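Local coordinates for protein phosphatidylserine synthase (Haemophilus influenzae, PDB 3HSI) that belongs to the phospholipase D superfamily, as a phosphatidylserine synthase whose PLD-like domains are built from mixed beta-sheets flanked by helices, at residues Q269-L274 with W369-Y374; K239-L244 with L396-Q401; V262-F267 with R285-K290; E302-D307 with Q414-T419. All coordinates share one frame; numbering follows the deposited sequence.

How the interactions relate
Interactions 1, 2 and 4 all reach one mixed sheet, while interaction 3 pairs two helices lying against it. Interaction 3 is a buried, mostly apolar contact, and its E264 carboxylate pairs with the second subunit. Interaction 4 is also buried, but rests on a two-pronged salt bridge. Interactions 1 and 2 are partly buried. In the first a carboxylate gathers backbone N-H groups; the second relies on proline and aromatic packing with two weak amide bonds at the surface. Interactions 1 and 2 touch through the Y374 and Y398 rings, F267 of interaction 3 packs on L274 of interaction 1, and neighbouring strands join interactions 1 and 4. Interactions 2 and 4 lie farthest apart, centres about 27 Å.

Interaction 1. Residues Q269-L274 with W369-Y374; sequences QVQKKL and WVDDRY
A beta hairpin with a classic beta bulge meets the start of the neighbouring antiparallel strand here: R373 and Y374 both face V370, and V370 O accepts from the backbone nitrogens of both. Across the segments, L274 and V370 form a non-hydrogen-bonded antiparallel pair, and just beyond it D371 N reaches K273 O at 2.8 Å, nearly along the C=O axis.

The polar heart of the contact is the D371 carboxylate, which tucks into the backbone turn leading from helix 258-268 into strand 273-277. OD2 takes Q271 N on its syn lone pair at 2.9 Å. OD1 takes two further amides: K272 N comes from above the carboxylate plane at 2.8 Å, while K273 N arrives at 2.9 Å nearly along the C-O axis. The anti lone pair of OD2 is used by R373 NH1, a short, straight salt bridge of 2.5 Å and 175°, lying in the guanidinium plane. Four donors thus fix the rotation of the carboxylate and would be expected to keep it ionised.

The apolar contact gathers round V370, which shares a face of the sheet with L274. Its two methyls go to different neighbours: V370 CG1 lies 4.1 Å from V270 CG2, and CG2 sits beside L274 CD1. Helices 258-268 and 285-296 cover this face through L266 and L294.

R373 ties the bulge to both segments. Its chain leaves with CG anti to the backbone N and bends at chi3 (81°), so that NH1 stays on D371 while NH2 makes a weak bond, 2.8 Å and 116°, to Q269 O at the guanidinium edge.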
# COMPACT_ATOMS: atom_id res chain seq x y z
N GLN C 269 14.33 4.88 -24.06
CA GLN C 269 14.71 5.61 -25.26
C GLN C 269 16.10 6.23 -25.21
O GLN C 269 16.41 7.07 -26.04
CB GLN C 269 13.69 6.72 -25.57
CG GLN C 269 12.45 6.19 -26.30
CD GLN C 269 12.80 5.74 -27.70
OE1 GLN C 269 13.28 6.54 -28.51
NE2 GLN C 269 12.59 4.46 -28.00
N VAL C 270 16.92 5.83 -24.25
CA VAL C 270 18.32 6.20 -24.22
C VAL C 270 19.07 5.67 -25.45
O VAL C 270 19.03 4.47 -25.75
CB VAL C 270 18.99 5.69 -22.94
CG1 VAL C 270 20.52 5.98 -22.94
CG2 VAL C 270 18.32 6.33 -21.74
N GLN C 271 19.75 6.56 -26.18
CA GLN C 271 20.51 6.13 -27.34
C GLN C 271 21.98 5.92 -27.00
O GLN C 271 22.62 5.03 -27.57
CB GLN C 271 20.37 7.14 -28.48
CG GLN C 271 18.94 7.36 -28.96
CD GLN C 271 18.28 6.08 -29.45
OE1 GLN C 271 17.49 5.46 -28.73
NE2 GLN C 271 18.59 5.69 -30.68
N LYS C 272 22.51 6.73 -26.08
CA LYS C 272 23.93 6.76 -25.75
C LYS C 272 24.21 6.72 -24.25
O LYS C 272 24.96 5.86 -23.78
CB LYS C 272 24.59 8.02 -26.34
CG LYS C 272 24.81 7.94 -27.83
CD LYS C 272 25.48 9.18 -28.35
CE LYS C 272 25.89 9.00 -29.80
NZ LYS C 272 27.25 8.42 -29.97
N LYS C 273 23.64 7.67 -23.50
CA LYS C 273 23.98 7.82 -22.07
C LYS C 273 22.77 8.25 -21.25
O LYS C 273 21.97 9.07 -21.68
CB LYS C 273 25.20 8.76 -21.85
CG LYS C 273 25.52 8.98 -20.36
CD LYS C 273 27.03 9.04 -20.03
CE LYS C 273 27.29 9.97 -18.85
NZ LYS C 273 27.29 11.42 -19.36
N LEU C 274 22.65 7.65 -20.08
CA LEU C 274 21.63 7.98 -19.10
C LEU C 274 22.35 8.45 -17.87
O LEU C 274 23.24 7.77 -17.40
CB LEU C 274 20.82 6.74 -18.74
CG LEU C 274 19.79 6.85 -17.63
CD1 LEU C 274 18.76 7.91 -18.01
CD2 LEU C 274 19.10 5.45 -17.39
N TRP C 369 18.73 12.55 -16.92
CA TRP C 369 19.16 13.15 -18.15
C TRP C 369 19.32 12.05 -19.20
O TRP C 369 20.00 11.05 -18.97
CB TRP C 369 20.51 13.83 -17.97
CG TRP C 369 20.62 15.00 -17.06
CD1 TRP C 369 20.74 16.33 -17.44
CD2 TRP C 369 20.75 14.99 -15.62
NE1 TRP C 369 20.92 17.13 -16.31
CE2 TRP C 369 20.94 16.33 -15.20
CE3 TRP C 369 20.73 13.98 -14.67
CZ2 TRP C 369 21.10 16.68 -13.85
CZ3 TRP C 369 20.90 14.32 -13.33
CH2 TRP C 369 21.08 15.66 -12.93
N VAL C 370 18.73 12.26 -20.36
CA VAL C 370 18.80 11.31 -21.48
C VAL C 370 19.61 11.91 -22.61
O VAL C 370 19.24 12.96 -23.15
CB VAL C 370 17.40 10.90 -21.95
CG1 VAL C 370 17.47 10.00 -23.24
CG2 VAL C 370 16.69 10.18 -20.78
N ASP C 371 20.74 11.28 -22.91
CA ASP C 371 21.65 11.77 -23.97
C ASP C 371 21.81 13.30 -23.80
O ASP C 371 22.01 13.77 -22.67
CB ASP C 371 21.12 11.36 -25.36
CG ASP C 371 20.83 9.85 -25.47
OD1 ASP C 371 21.50 9.03 -24.82
OD2 ASP C 371 19.89 9.46 -26.19
N ASP C 372 21.66 14.08 -24.87
CA ASP C 372 21.71 15.55 -24.79
C ASP C 372 20.36 16.16 -25.15
O ASP C 372 20.27 17.33 -25.54
CB ASP C 372 22.82 16.10 -25.70
CG ASP C 372 22.82 15.45 -27.08
OD1 ASP C 372 21.95 14.55 -27.34
OD2 ASP C 372 23.69 15.81 -27.92
N ARG C 373 19.31 15.36 -24.98
CA ARG C 373 18.02 15.59 -25.61
C ARG C 373 16.88 15.87 -24.60
O ARG C 373 16.04 16.75 -24.82
CB ARG C 373 17.73 14.34 -26.45
CG ARG C 373 16.51 14.33 -27.35
CD ARG C 373 16.60 13.15 -28.40
NE ARG C 373 16.19 11.85 -27.83
CZ ARG C 373 17.02 10.96 -27.25
NH1 ARG C 373 18.33 11.21 -27.16
NH2 ARG C 373 16.57 9.81 -26.77
N TYR C 374 16.87 15.13 -23.48
CA TYR C 374 15.90 15.34 -22.40
C TYR C 374 16.55 15.54 -21.05
O TYR C 374 17.54 14.87 -20.72
CB TYR C 374 15.00 14.14 -22.25
CG TYR C 374 14.19 13.80 -23.48
CD1 TYR C 374 13.00 14.48 -23.76
CD2 TYR C 374 14.61 12.80 -24.34
CE1 TYR C 374 12.24 14.17 -24.86
CE2 TYR C 374 13.87 12.48 -25.47
CZ TYR C 374 12.68 13.17 -25.71
OH TYR C 374 11.92 12.87 -26.79

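Interaction 2. Residues K239-L244 with L396-Q401; sequences KLPNVL and LIYDPQ
P400 lies flat against Y398, its CD 3.6 Å above the ring plane and over the centre, and the loop 239-244 wraps round this pair. P241 comes to the ring's rim: its CG lies in the ring plane at the edge, and its CD is 3.9 Å from Y398 CD2. The Y398 ring leaves the strand with CG anti to the backbone N (chi1 -178°), which carries it out to the loop. P400 also packs on the loop backbone, with CD 3.8 Å from V243 O.

Next along, L244 lies side by side with I397, both pointing the same way, with L244 CD1 3.6 Å from I397 CG2. The backbone of L244 comes close as well, its CA presenting a C-H to Y398 O at 3.4 Å. This is where the loop turns into strand 245-252, which runs antiparallel to strand 391-398 in the large mixed sheet of the PLD-like fold, so the contact closes the end of that strand pair.

On the exposed flank the Q401 amide meets N242 across a right angle. NE2 makes two weak bonds, 2.6 Å to N242 O and 2.8 Å to N242 OD1, with the amide planes 33° apart; the bent approach to both acceptors makes this a loose clamp.

Farther out, F21 and Y374 add their rings to Y398. D399, whose OD1 lies beside L244 CD1, is bonded through OD2 to L404 N just ahead of helix 405-415, and Q403 OE1 takes L244 N.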
# COMPACT_ATOMS: atom_id res chain seq x y z
N LYS C 239 3.59 19.34 -30.69
CA LYS C 239 4.37 18.10 -30.67
C LYS C 239 5.67 18.28 -31.47
O LYS C 239 5.72 19.07 -32.42
CB LYS C 239 3.55 16.96 -31.24
CG LYS C 239 2.48 16.46 -30.29
CD LYS C 239 1.58 15.53 -31.03
CE LYS C 239 0.32 15.19 -30.26
NZ LYS C 239 -0.41 14.25 -31.17
N LEU C 240 6.72 17.59 -31.05
CA LEU C 240 8.05 17.65 -31.70
C LEU C 240 8.49 19.05 -32.14
O LEU C 240 8.74 19.27 -33.33
CB LEU C 240 8.13 16.66 -32.87
CG LEU C 240 8.07 15.18 -32.48
CD1 LEU C 240 8.15 14.30 -33.72
CD2 LEU C 240 9.18 14.80 -31.52
N PRO C 241 8.58 19.99 -31.20
CA PRO C 241 9.06 21.30 -31.64
C PRO C 241 10.53 21.21 -32.03
O PRO C 241 11.20 20.22 -31.72
CB PRO C 241 8.90 22.16 -30.40
CG PRO C 241 9.13 21.21 -29.27
CD PRO C 241 8.51 19.90 -29.73
N ASN C 242 11.01 22.22 -32.72
CA ASN C 242 12.38 22.20 -33.17
C ASN C 242 13.20 23.18 -32.32
O ASN C 242 14.20 23.74 -32.77
CB ASN C 242 12.45 22.56 -34.67
CG ASN C 242 13.87 22.42 -35.23
OD1 ASN C 242 14.68 21.64 -34.69
ND2 ASN C 242 14.19 23.19 -36.29
N VAL C 243 12.75 23.41 -31.10
CA VAL C 243 13.31 24.47 -30.26
C VAL C 243 13.22 23.97 -28.84
O VAL C 243 12.36 23.12 -28.53
CB VAL C 243 12.56 25.84 -30.47
CG1 VAL C 243 11.18 25.84 -29.79
CG2 VAL C 243 13.39 27.00 -29.95
N LEU C 244 14.12 24.46 -28.00
CA LEU C 244 14.12 24.18 -26.56
C LEU C 244 12.70 24.37 -25.97
O LEU C 244 12.06 25.40 -26.23
CB LEU C 244 15.10 25.13 -25.88
CG LEU C 244 15.15 25.10 -24.34
CD1 LEU C 244 15.57 23.70 -23.80
CD2 LEU C 244 16.08 26.19 -23.87
N LEU C 396 9.49 18.22 -17.86
CA LEU C 396 10.32 17.61 -18.88
C LEU C 396 10.79 18.65 -19.86
O LEU C 396 10.00 19.21 -20.63
CB LEU C 396 9.62 16.45 -19.62
CG LEU C 396 10.49 15.74 -20.67
CD1 LEU C 396 11.73 15.04 -20.03
CD2 LEU C 396 9.70 14.73 -21.52
N ILE C 397 12.09 18.91 -19.83
CA ILE C 397 12.71 19.78 -20.81
C ILE C 397 13.20 18.97 -22.04
O ILE C 397 13.91 17.98 -21.91
CB ILE C 397 13.89 20.57 -20.20
CG1 ILE C 397 13.38 21.47 -19.07
CG2 ILE C 397 14.58 21.37 -21.26
CD1 ILE C 397 14.45 22.05 -18.20
N TYR C 398 12.76 19.40 -23.21
CA TYR C 398 13.21 18.86 -24.49
C TYR C 398 14.13 19.89 -25.16
O TYR C 398 13.72 21.03 -25.42
CB TYR C 398 11.99 18.60 -25.36
CG TYR C 398 12.28 17.98 -26.71
CD1 TYR C 398 13.17 16.90 -26.84
CD2 TYR C 398 11.61 18.43 -27.85
CE1 TYR C 398 13.43 16.32 -28.09
CE2 TYR C 398 11.85 17.86 -29.11
CZ TYR C 398 12.76 16.82 -29.21
OH TYR C 398 12.98 16.26 -30.43
N ASP C 399 15.34 19.45 -25.46
CA ASP C 399 16.39 20.31 -25.99
C ASP C 399 17.00 19.71 -27.26
O ASP C 399 18.16 19.31 -27.25
CB ASP C 399 17.48 20.51 -24.92
CG ASP C 399 18.51 21.54 -25.31
OD1 ASP C 399 18.21 22.40 -26.20
OD2 ASP C 399 19.63 21.49 -24.73
N PRO C 400 16.20 19.66 -28.36
CA PRO C 400 16.63 18.97 -29.61
C PRO C 400 17.87 19.57 -30.28
O PRO C 400 18.61 18.83 -30.91
CB PRO C 400 15.41 19.11 -30.53
CG PRO C 400 14.57 20.22 -29.95
CD PRO C 400 14.83 20.20 -28.46
N GLN C 401 18.10 20.87 -30.14
CA GLN C 401 19.25 21.50 -30.79
C GLN C 401 20.35 21.85 -29.78
O GLN C 401 21.18 22.70 -30.06
CB GLN C 401 18.82 22.75 -31.56
CG GLN C 401 17.79 22.46 -32.64
CD GLN C 401 17.64 23.58 -33.63
OE1 GLN C 401 18.60 24.30 -33.94
NE2 GLN C 401 16.44 23.73 -34.17

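Interaction 3. Residues V262-F267 with R285-K290; sequences VIEDLF and RTLQHK
Two nearly parallel helices, 258-268 and 285-296, lie side by side on the sheet of the PLD-like domain, the second being the helix of the beta-alpha-beta crossover from strand 273-277 to strand 300-306. Their short axes run 10.1 Å apart at 13°.

On the sheet side, F267 and L287 cross at about a right angle. The F267 ring offers a face to the leucine, and L287 CD2 sits on it as a CH-pi contact, 4.0 Å from the ring centroid and 13° off the normal. The other methyl slides past the tip of the ring, with L287 CD1 3.9 Å from F267 CZ, and goes on to I263, whose CG2 it meets at 4.1 Å, again crosswise. L274 and I276 of strand 273-277 pack on the F267 side chain, so this cluster joins helices to sheet.

K290 lies along the other flank of the helix pair, its aliphatic chain serving as packing surface. K290 CB is 4.0 Å from F267 CB, and farther out K290 CE reaches E264 CB at 3.8 Å. The carboxylate of E264 stretches past it toward T286, crossing that side chain at about a right angle, but its polar partners lie elsewhere: OE1 forms a salt bridge with R216 of the second subunit, and OE2 accepts from W387 NE1.

The ammonium stays beyond salt-bridge range, K290 NZ lying 4.4 Å from E264 OE1. A bend at chi4 (70°) turns the lysine end back on its own helix, where K290 NZ donates to T286 OG1 at 2.8 Å.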
# COMPACT_ATOMS: atom_id res chain seq x y z
N VAL C 262 6.25 8.46 -18.52
CA VAL C 262 7.33 9.23 -19.14
C VAL C 262 8.74 8.84 -18.68
O VAL C 262 9.64 8.62 -19.48
CB VAL C 262 7.09 10.77 -19.01
CG1 VAL C 262 8.36 11.55 -19.34
CG2 VAL C 262 5.94 11.20 -19.94
N ILE C 263 8.94 8.71 -17.38
CA ILE C 263 10.24 8.22 -16.89
C ILE C 263 10.62 6.83 -17.48
O ILE C 263 11.75 6.63 -18.00
CB ILE C 263 10.27 8.25 -15.34
CG1 ILE C 263 10.05 9.70 -14.87
CG2 ILE C 263 11.57 7.62 -14.80
CD1 ILE C 263 9.60 9.89 -13.37
N GLU C 264 9.69 5.88 -17.41
CA GLU C 264 9.94 4.55 -17.96
C GLU C 264 10.31 4.66 -19.44
O GLU C 264 11.25 4.02 -19.89
CB GLU C 264 8.72 3.62 -17.77
CG GLU C 264 8.37 3.41 -16.29
CD GLU C 264 7.14 2.54 -16.05
OE1 GLU C 264 6.71 1.86 -17.00
OE2 GLU C 264 6.60 2.52 -14.90
N ASP C 265 9.60 5.50 -20.17
CA ASP C 265 9.87 5.67 -21.58
C ASP C 265 11.19 6.42 -21.87
O ASP C 265 11.84 6.16 -22.88
CB ASP C 265 8.68 6.35 -22.29
CG ASP C 265 7.44 5.42 -22.36
OD1 ASP C 265 7.58 4.18 -22.15
OD2 ASP C 265 6.32 5.92 -22.63
N LEU C 266 11.55 7.35 -21.00
CA LEU C 266 12.83 8.04 -21.10
C LEU C 266 13.97 7.00 -21.00
O LEU C 266 14.87 7.00 -21.82
CB LEU C 266 12.95 9.16 -20.06
CG LEU C 266 12.20 10.50 -20.28
CD1 LEU C 266 12.29 11.40 -19.04
CD2 LEU C 266 12.79 11.27 -21.47
N PHE C 267 13.88 6.09 -20.04
CA PHE C 267 14.89 5.04 -19.82
C PHE C 267 14.96 4.08 -21.00
O PHE C 267 16.04 3.60 -21.36
CB PHE C 267 14.56 4.21 -18.59
CG PHE C 267 15.03 4.79 -17.28
CD1 PHE C 267 15.70 3.98 -16.35
CD2 PHE C 267 14.78 6.10 -16.94
CE1 PHE C 267 16.12 4.50 -15.13
CE2 PHE C 267 15.19 6.63 -15.71
CZ PHE C 267 15.86 5.82 -14.81
N ARG C 285 11.56 -1.87 -9.25
CA ARG C 285 12.00 -2.99 -10.08
C ARG C 285 11.93 -2.69 -11.55
O ARG C 285 12.82 -3.08 -12.29
CB ARG C 285 11.20 -4.31 -9.77
N THR C 286 10.88 -2.00 -12.00
CA THR C 286 10.75 -1.67 -13.42
C THR C 286 11.94 -0.83 -13.90
O THR C 286 12.36 -0.99 -15.03
CB THR C 286 9.39 -0.94 -13.77
OG1 THR C 286 9.33 -0.68 -15.18
CG2 THR C 286 9.25 0.43 -13.03
N LEU C 287 12.48 0.04 -13.06
CA LEU C 287 13.59 0.89 -13.48
C LEU C 287 14.90 0.13 -13.41
O LEU C 287 15.83 0.37 -14.21
CB LEU C 287 13.66 2.19 -12.65
CG LEU C 287 12.61 3.26 -12.99
CD1 LEU C 287 13.03 4.60 -12.44
CD2 LEU C 287 12.30 3.38 -14.49
N GLN C 288 14.97 -0.84 -12.50
CA GLN C 288 16.15 -1.66 -12.37
C GLN C 288 16.31 -2.52 -13.63
O GLN C 288 17.41 -2.61 -14.21
CB GLN C 288 16.06 -2.54 -11.13
CG GLN C 288 16.15 -1.81 -9.77
CD GLN C 288 15.96 -2.80 -8.61
OE1 GLN C 288 16.59 -3.87 -8.59
NE2 GLN C 288 15.06 -2.48 -7.68
N HIS C 289 15.22 -3.13 -14.06
CA HIS C 289 15.20 -3.89 -15.30
C HIS C 289 15.62 -3.02 -16.49
O HIS C 289 16.36 -3.46 -17.36
CB HIS C 289 13.80 -4.44 -15.55
CG HIS C 289 13.28 -5.33 -14.45
ND1 HIS C 289 14.06 -6.28 -13.80
CD2 HIS C 289 12.03 -5.46 -13.93
CE1 HIS C 289 13.31 -6.94 -12.93
NE2 HIS C 289 12.08 -6.46 -12.98
N LYS C 290 15.14 -1.78 -16.56
CA LYS C 290 15.48 -0.96 -17.72
C LYS C 290 16.95 -0.55 -17.76
O LYS C 290 17.54 -0.44 -18.83
CB LYS C 290 14.52 0.23 -17.85
CG LYS C 290 13.14 -0.20 -18.37
CD LYS C 290 12.09 0.87 -18.05
CE LYS C 290 10.75 0.50 -18.63
NZ LYS C 290 10.20 -0.68 -17.88

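Interaction 4. Residues E302-D307 with Q414-T419; sequences EIIVGD and QIRQHT
Charge holds one end of this contact tightly and thin hydrocarbon packing holds the other. At the tight end E302, on strand 300-306, extends its chain with CG anti to the backbone N and meets R416 side-on. R416 NH2 gives 2.7 Å to E302 OE1, and R416 NE gives 2.8 Å to E302 OE2, the latter at 166°. Each bond lands on the syn lone pair of its oxygen, and the carboxylate and guanidinium planes are only 16° apart, so the salt bridge is a nearly flat, two-pronged grip that leaves little freedom for either group to rotate.

The loose end is formed by I304, two residues farther along the same strand. Its CD1 is 4.2 Å from I415 CG2 and lies a little farther from R416 CG, while its CG2 meets T419 CG2 crosswise at 3.9 Å. The isoleucines and T419 meet through single methyls, and R416 through its CG methylene. I304 CA and T419 CA, the nearest CA atoms across the contact, are 8.1 Å apart. R416 and T419 are themselves partly exposed, unlike the buried E302 and I304.

The segment 414-419 turns from helix 405-415 into strand 419-421 of the mixed sheet. R416 O holds this turn by accepting both T419 N and, at 2.5 Å, T419 OG1, which sits in the crowded rotamer position between N and C.

R354 of strand 351-356 bridges E302 OE2 as well and donates to T419 OG1. With two arginines on it, the buried E302 carboxylate probably remains ionised, and its charge ties the helix end to the sheet.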
# COMPACT_ATOMS: atom_id res chain seq x y z
N GLU C 302 25.25 6.58 -15.73
CA GLU C 302 25.91 7.20 -14.61
C GLU C 302 24.88 7.36 -13.48
O GLU C 302 23.82 7.91 -13.68
CB GLU C 302 26.48 8.57 -15.05
CG GLU C 302 27.14 9.31 -13.91
CD GLU C 302 27.64 10.70 -14.31
OE1 GLU C 302 27.51 11.09 -15.50
OE2 GLU C 302 28.19 11.40 -13.42
N ILE C 303 25.20 6.88 -12.29
CA ILE C 303 24.28 7.01 -11.17
C ILE C 303 24.98 7.74 -10.06
O ILE C 303 26.12 7.39 -9.70
CB ILE C 303 23.78 5.62 -10.69
CG1 ILE C 303 23.13 4.87 -11.87
CG2 ILE C 303 22.82 5.80 -9.49
CD1 ILE C 303 22.78 3.36 -11.60
N ILE C 304 24.34 8.78 -9.55
CA ILE C 304 24.94 9.58 -8.49
C ILE C 304 24.03 9.50 -7.28
O ILE C 304 22.88 9.89 -7.34
CB ILE C 304 25.10 11.08 -8.93
CG1 ILE C 304 25.65 11.15 -10.37
CG2 ILE C 304 25.99 11.84 -7.93
CD1 ILE C 304 25.98 12.64 -10.94
N VAL C 305 24.55 8.97 -6.17
CA VAL C 305 23.82 8.89 -4.91
C VAL C 305 24.70 9.41 -3.80
O VAL C 305 25.90 9.60 -4.00
CB VAL C 305 23.42 7.42 -4.57
CG1 VAL C 305 22.34 6.96 -5.50
CG2 VAL C 305 24.63 6.50 -4.67
N GLY C 306 24.11 9.65 -2.64
CA GLY C 306 24.86 9.99 -1.47
C GLY C 306 25.54 8.77 -0.88
O GLY C 306 25.01 7.64 -0.92
N ASP C 307 26.75 9.00 -0.38
CA ASP C 307 27.37 8.14 0.63
C ASP C 307 26.41 7.97 1.81
O ASP C 307 25.69 8.91 2.14
CB ASP C 307 28.65 8.81 1.15
CG ASP C 307 29.61 7.84 1.82
OD1 ASP C 307 30.73 7.62 1.27
OD2 ASP C 307 29.30 7.31 2.91
N GLN C 414 29.15 20.91 -11.21
CA GLN C 414 28.99 21.35 -9.83
C GLN C 414 28.55 20.16 -8.97
O GLN C 414 29.12 19.90 -7.90
CB GLN C 414 28.00 22.49 -9.70
CG GLN C 414 27.96 23.07 -8.29
CD GLN C 414 29.37 23.41 -7.75
OE1 GLN C 414 30.05 24.30 -8.24
NE2 GLN C 414 29.79 22.68 -6.72
N ILE C 415 27.54 19.45 -9.45
CA ILE C 415 27.05 18.28 -8.74
C ILE C 415 28.16 17.27 -8.44
O ILE C 415 28.27 16.81 -7.30
CB ILE C 415 25.87 17.62 -9.47
CG1 ILE C 415 24.63 18.48 -9.32
CG2 ILE C 415 25.55 16.22 -8.87
CD1 ILE C 415 23.55 18.20 -10.36
N ARG C 416 29.02 17.00 -9.43
CA ARG C 416 30.07 15.98 -9.30
C ARG C 416 31.22 16.38 -8.38
O ARG C 416 32.07 15.52 -8.05
CB ARG C 416 30.63 15.66 -10.69
CG ARG C 416 29.64 14.88 -11.55
CD ARG C 416 30.27 14.55 -12.89
NE ARG C 416 29.32 13.92 -13.80
CZ ARG C 416 28.96 14.41 -14.98
NH1 ARG C 416 29.44 15.58 -15.42
NH2 ARG C 416 28.07 13.74 -15.72
N GLN C 417 31.27 17.66 -7.97
CA GLN C 417 32.42 18.19 -7.21
C GLN C 417 32.72 17.39 -5.95
O GLN C 417 33.88 17.09 -5.69
CB GLN C 417 32.29 19.67 -6.83
CG GLN C 417 32.42 20.66 -8.00
CD GLN C 417 33.81 20.61 -8.63
OE1 GLN C 417 34.80 20.27 -7.99
NE2 GLN C 417 33.87 20.92 -9.93
N HIS C 418 31.69 17.10 -5.16
CA HIS C 418 31.88 16.36 -3.91
C HIS C 418 31.66 14.87 -4.06
O HIS C 418 31.33 14.21 -3.08
CB HIS C 418 30.99 16.93 -2.81
CG HIS C 418 31.32 18.33 -2.43
ND1 HIS C 418 32.53 18.69 -1.89
CD2 HIS C 418 30.60 19.48 -2.52
CE1 HIS C 418 32.55 19.99 -1.65
NE2 HIS C 418 31.38 20.49 -2.01
N THR C 419 31.86 14.34 -5.28
CA THR C 419 31.68 12.91 -5.56
C THR C 419 32.99 12.19 -5.83
O THR C 419 33.97 12.79 -6.24
CB THR C 419 30.83 12.62 -6.81
OG1 THR C 419 31.54 13.07 -7.98
CG2 THR C 419 29.44 13.26 -6.71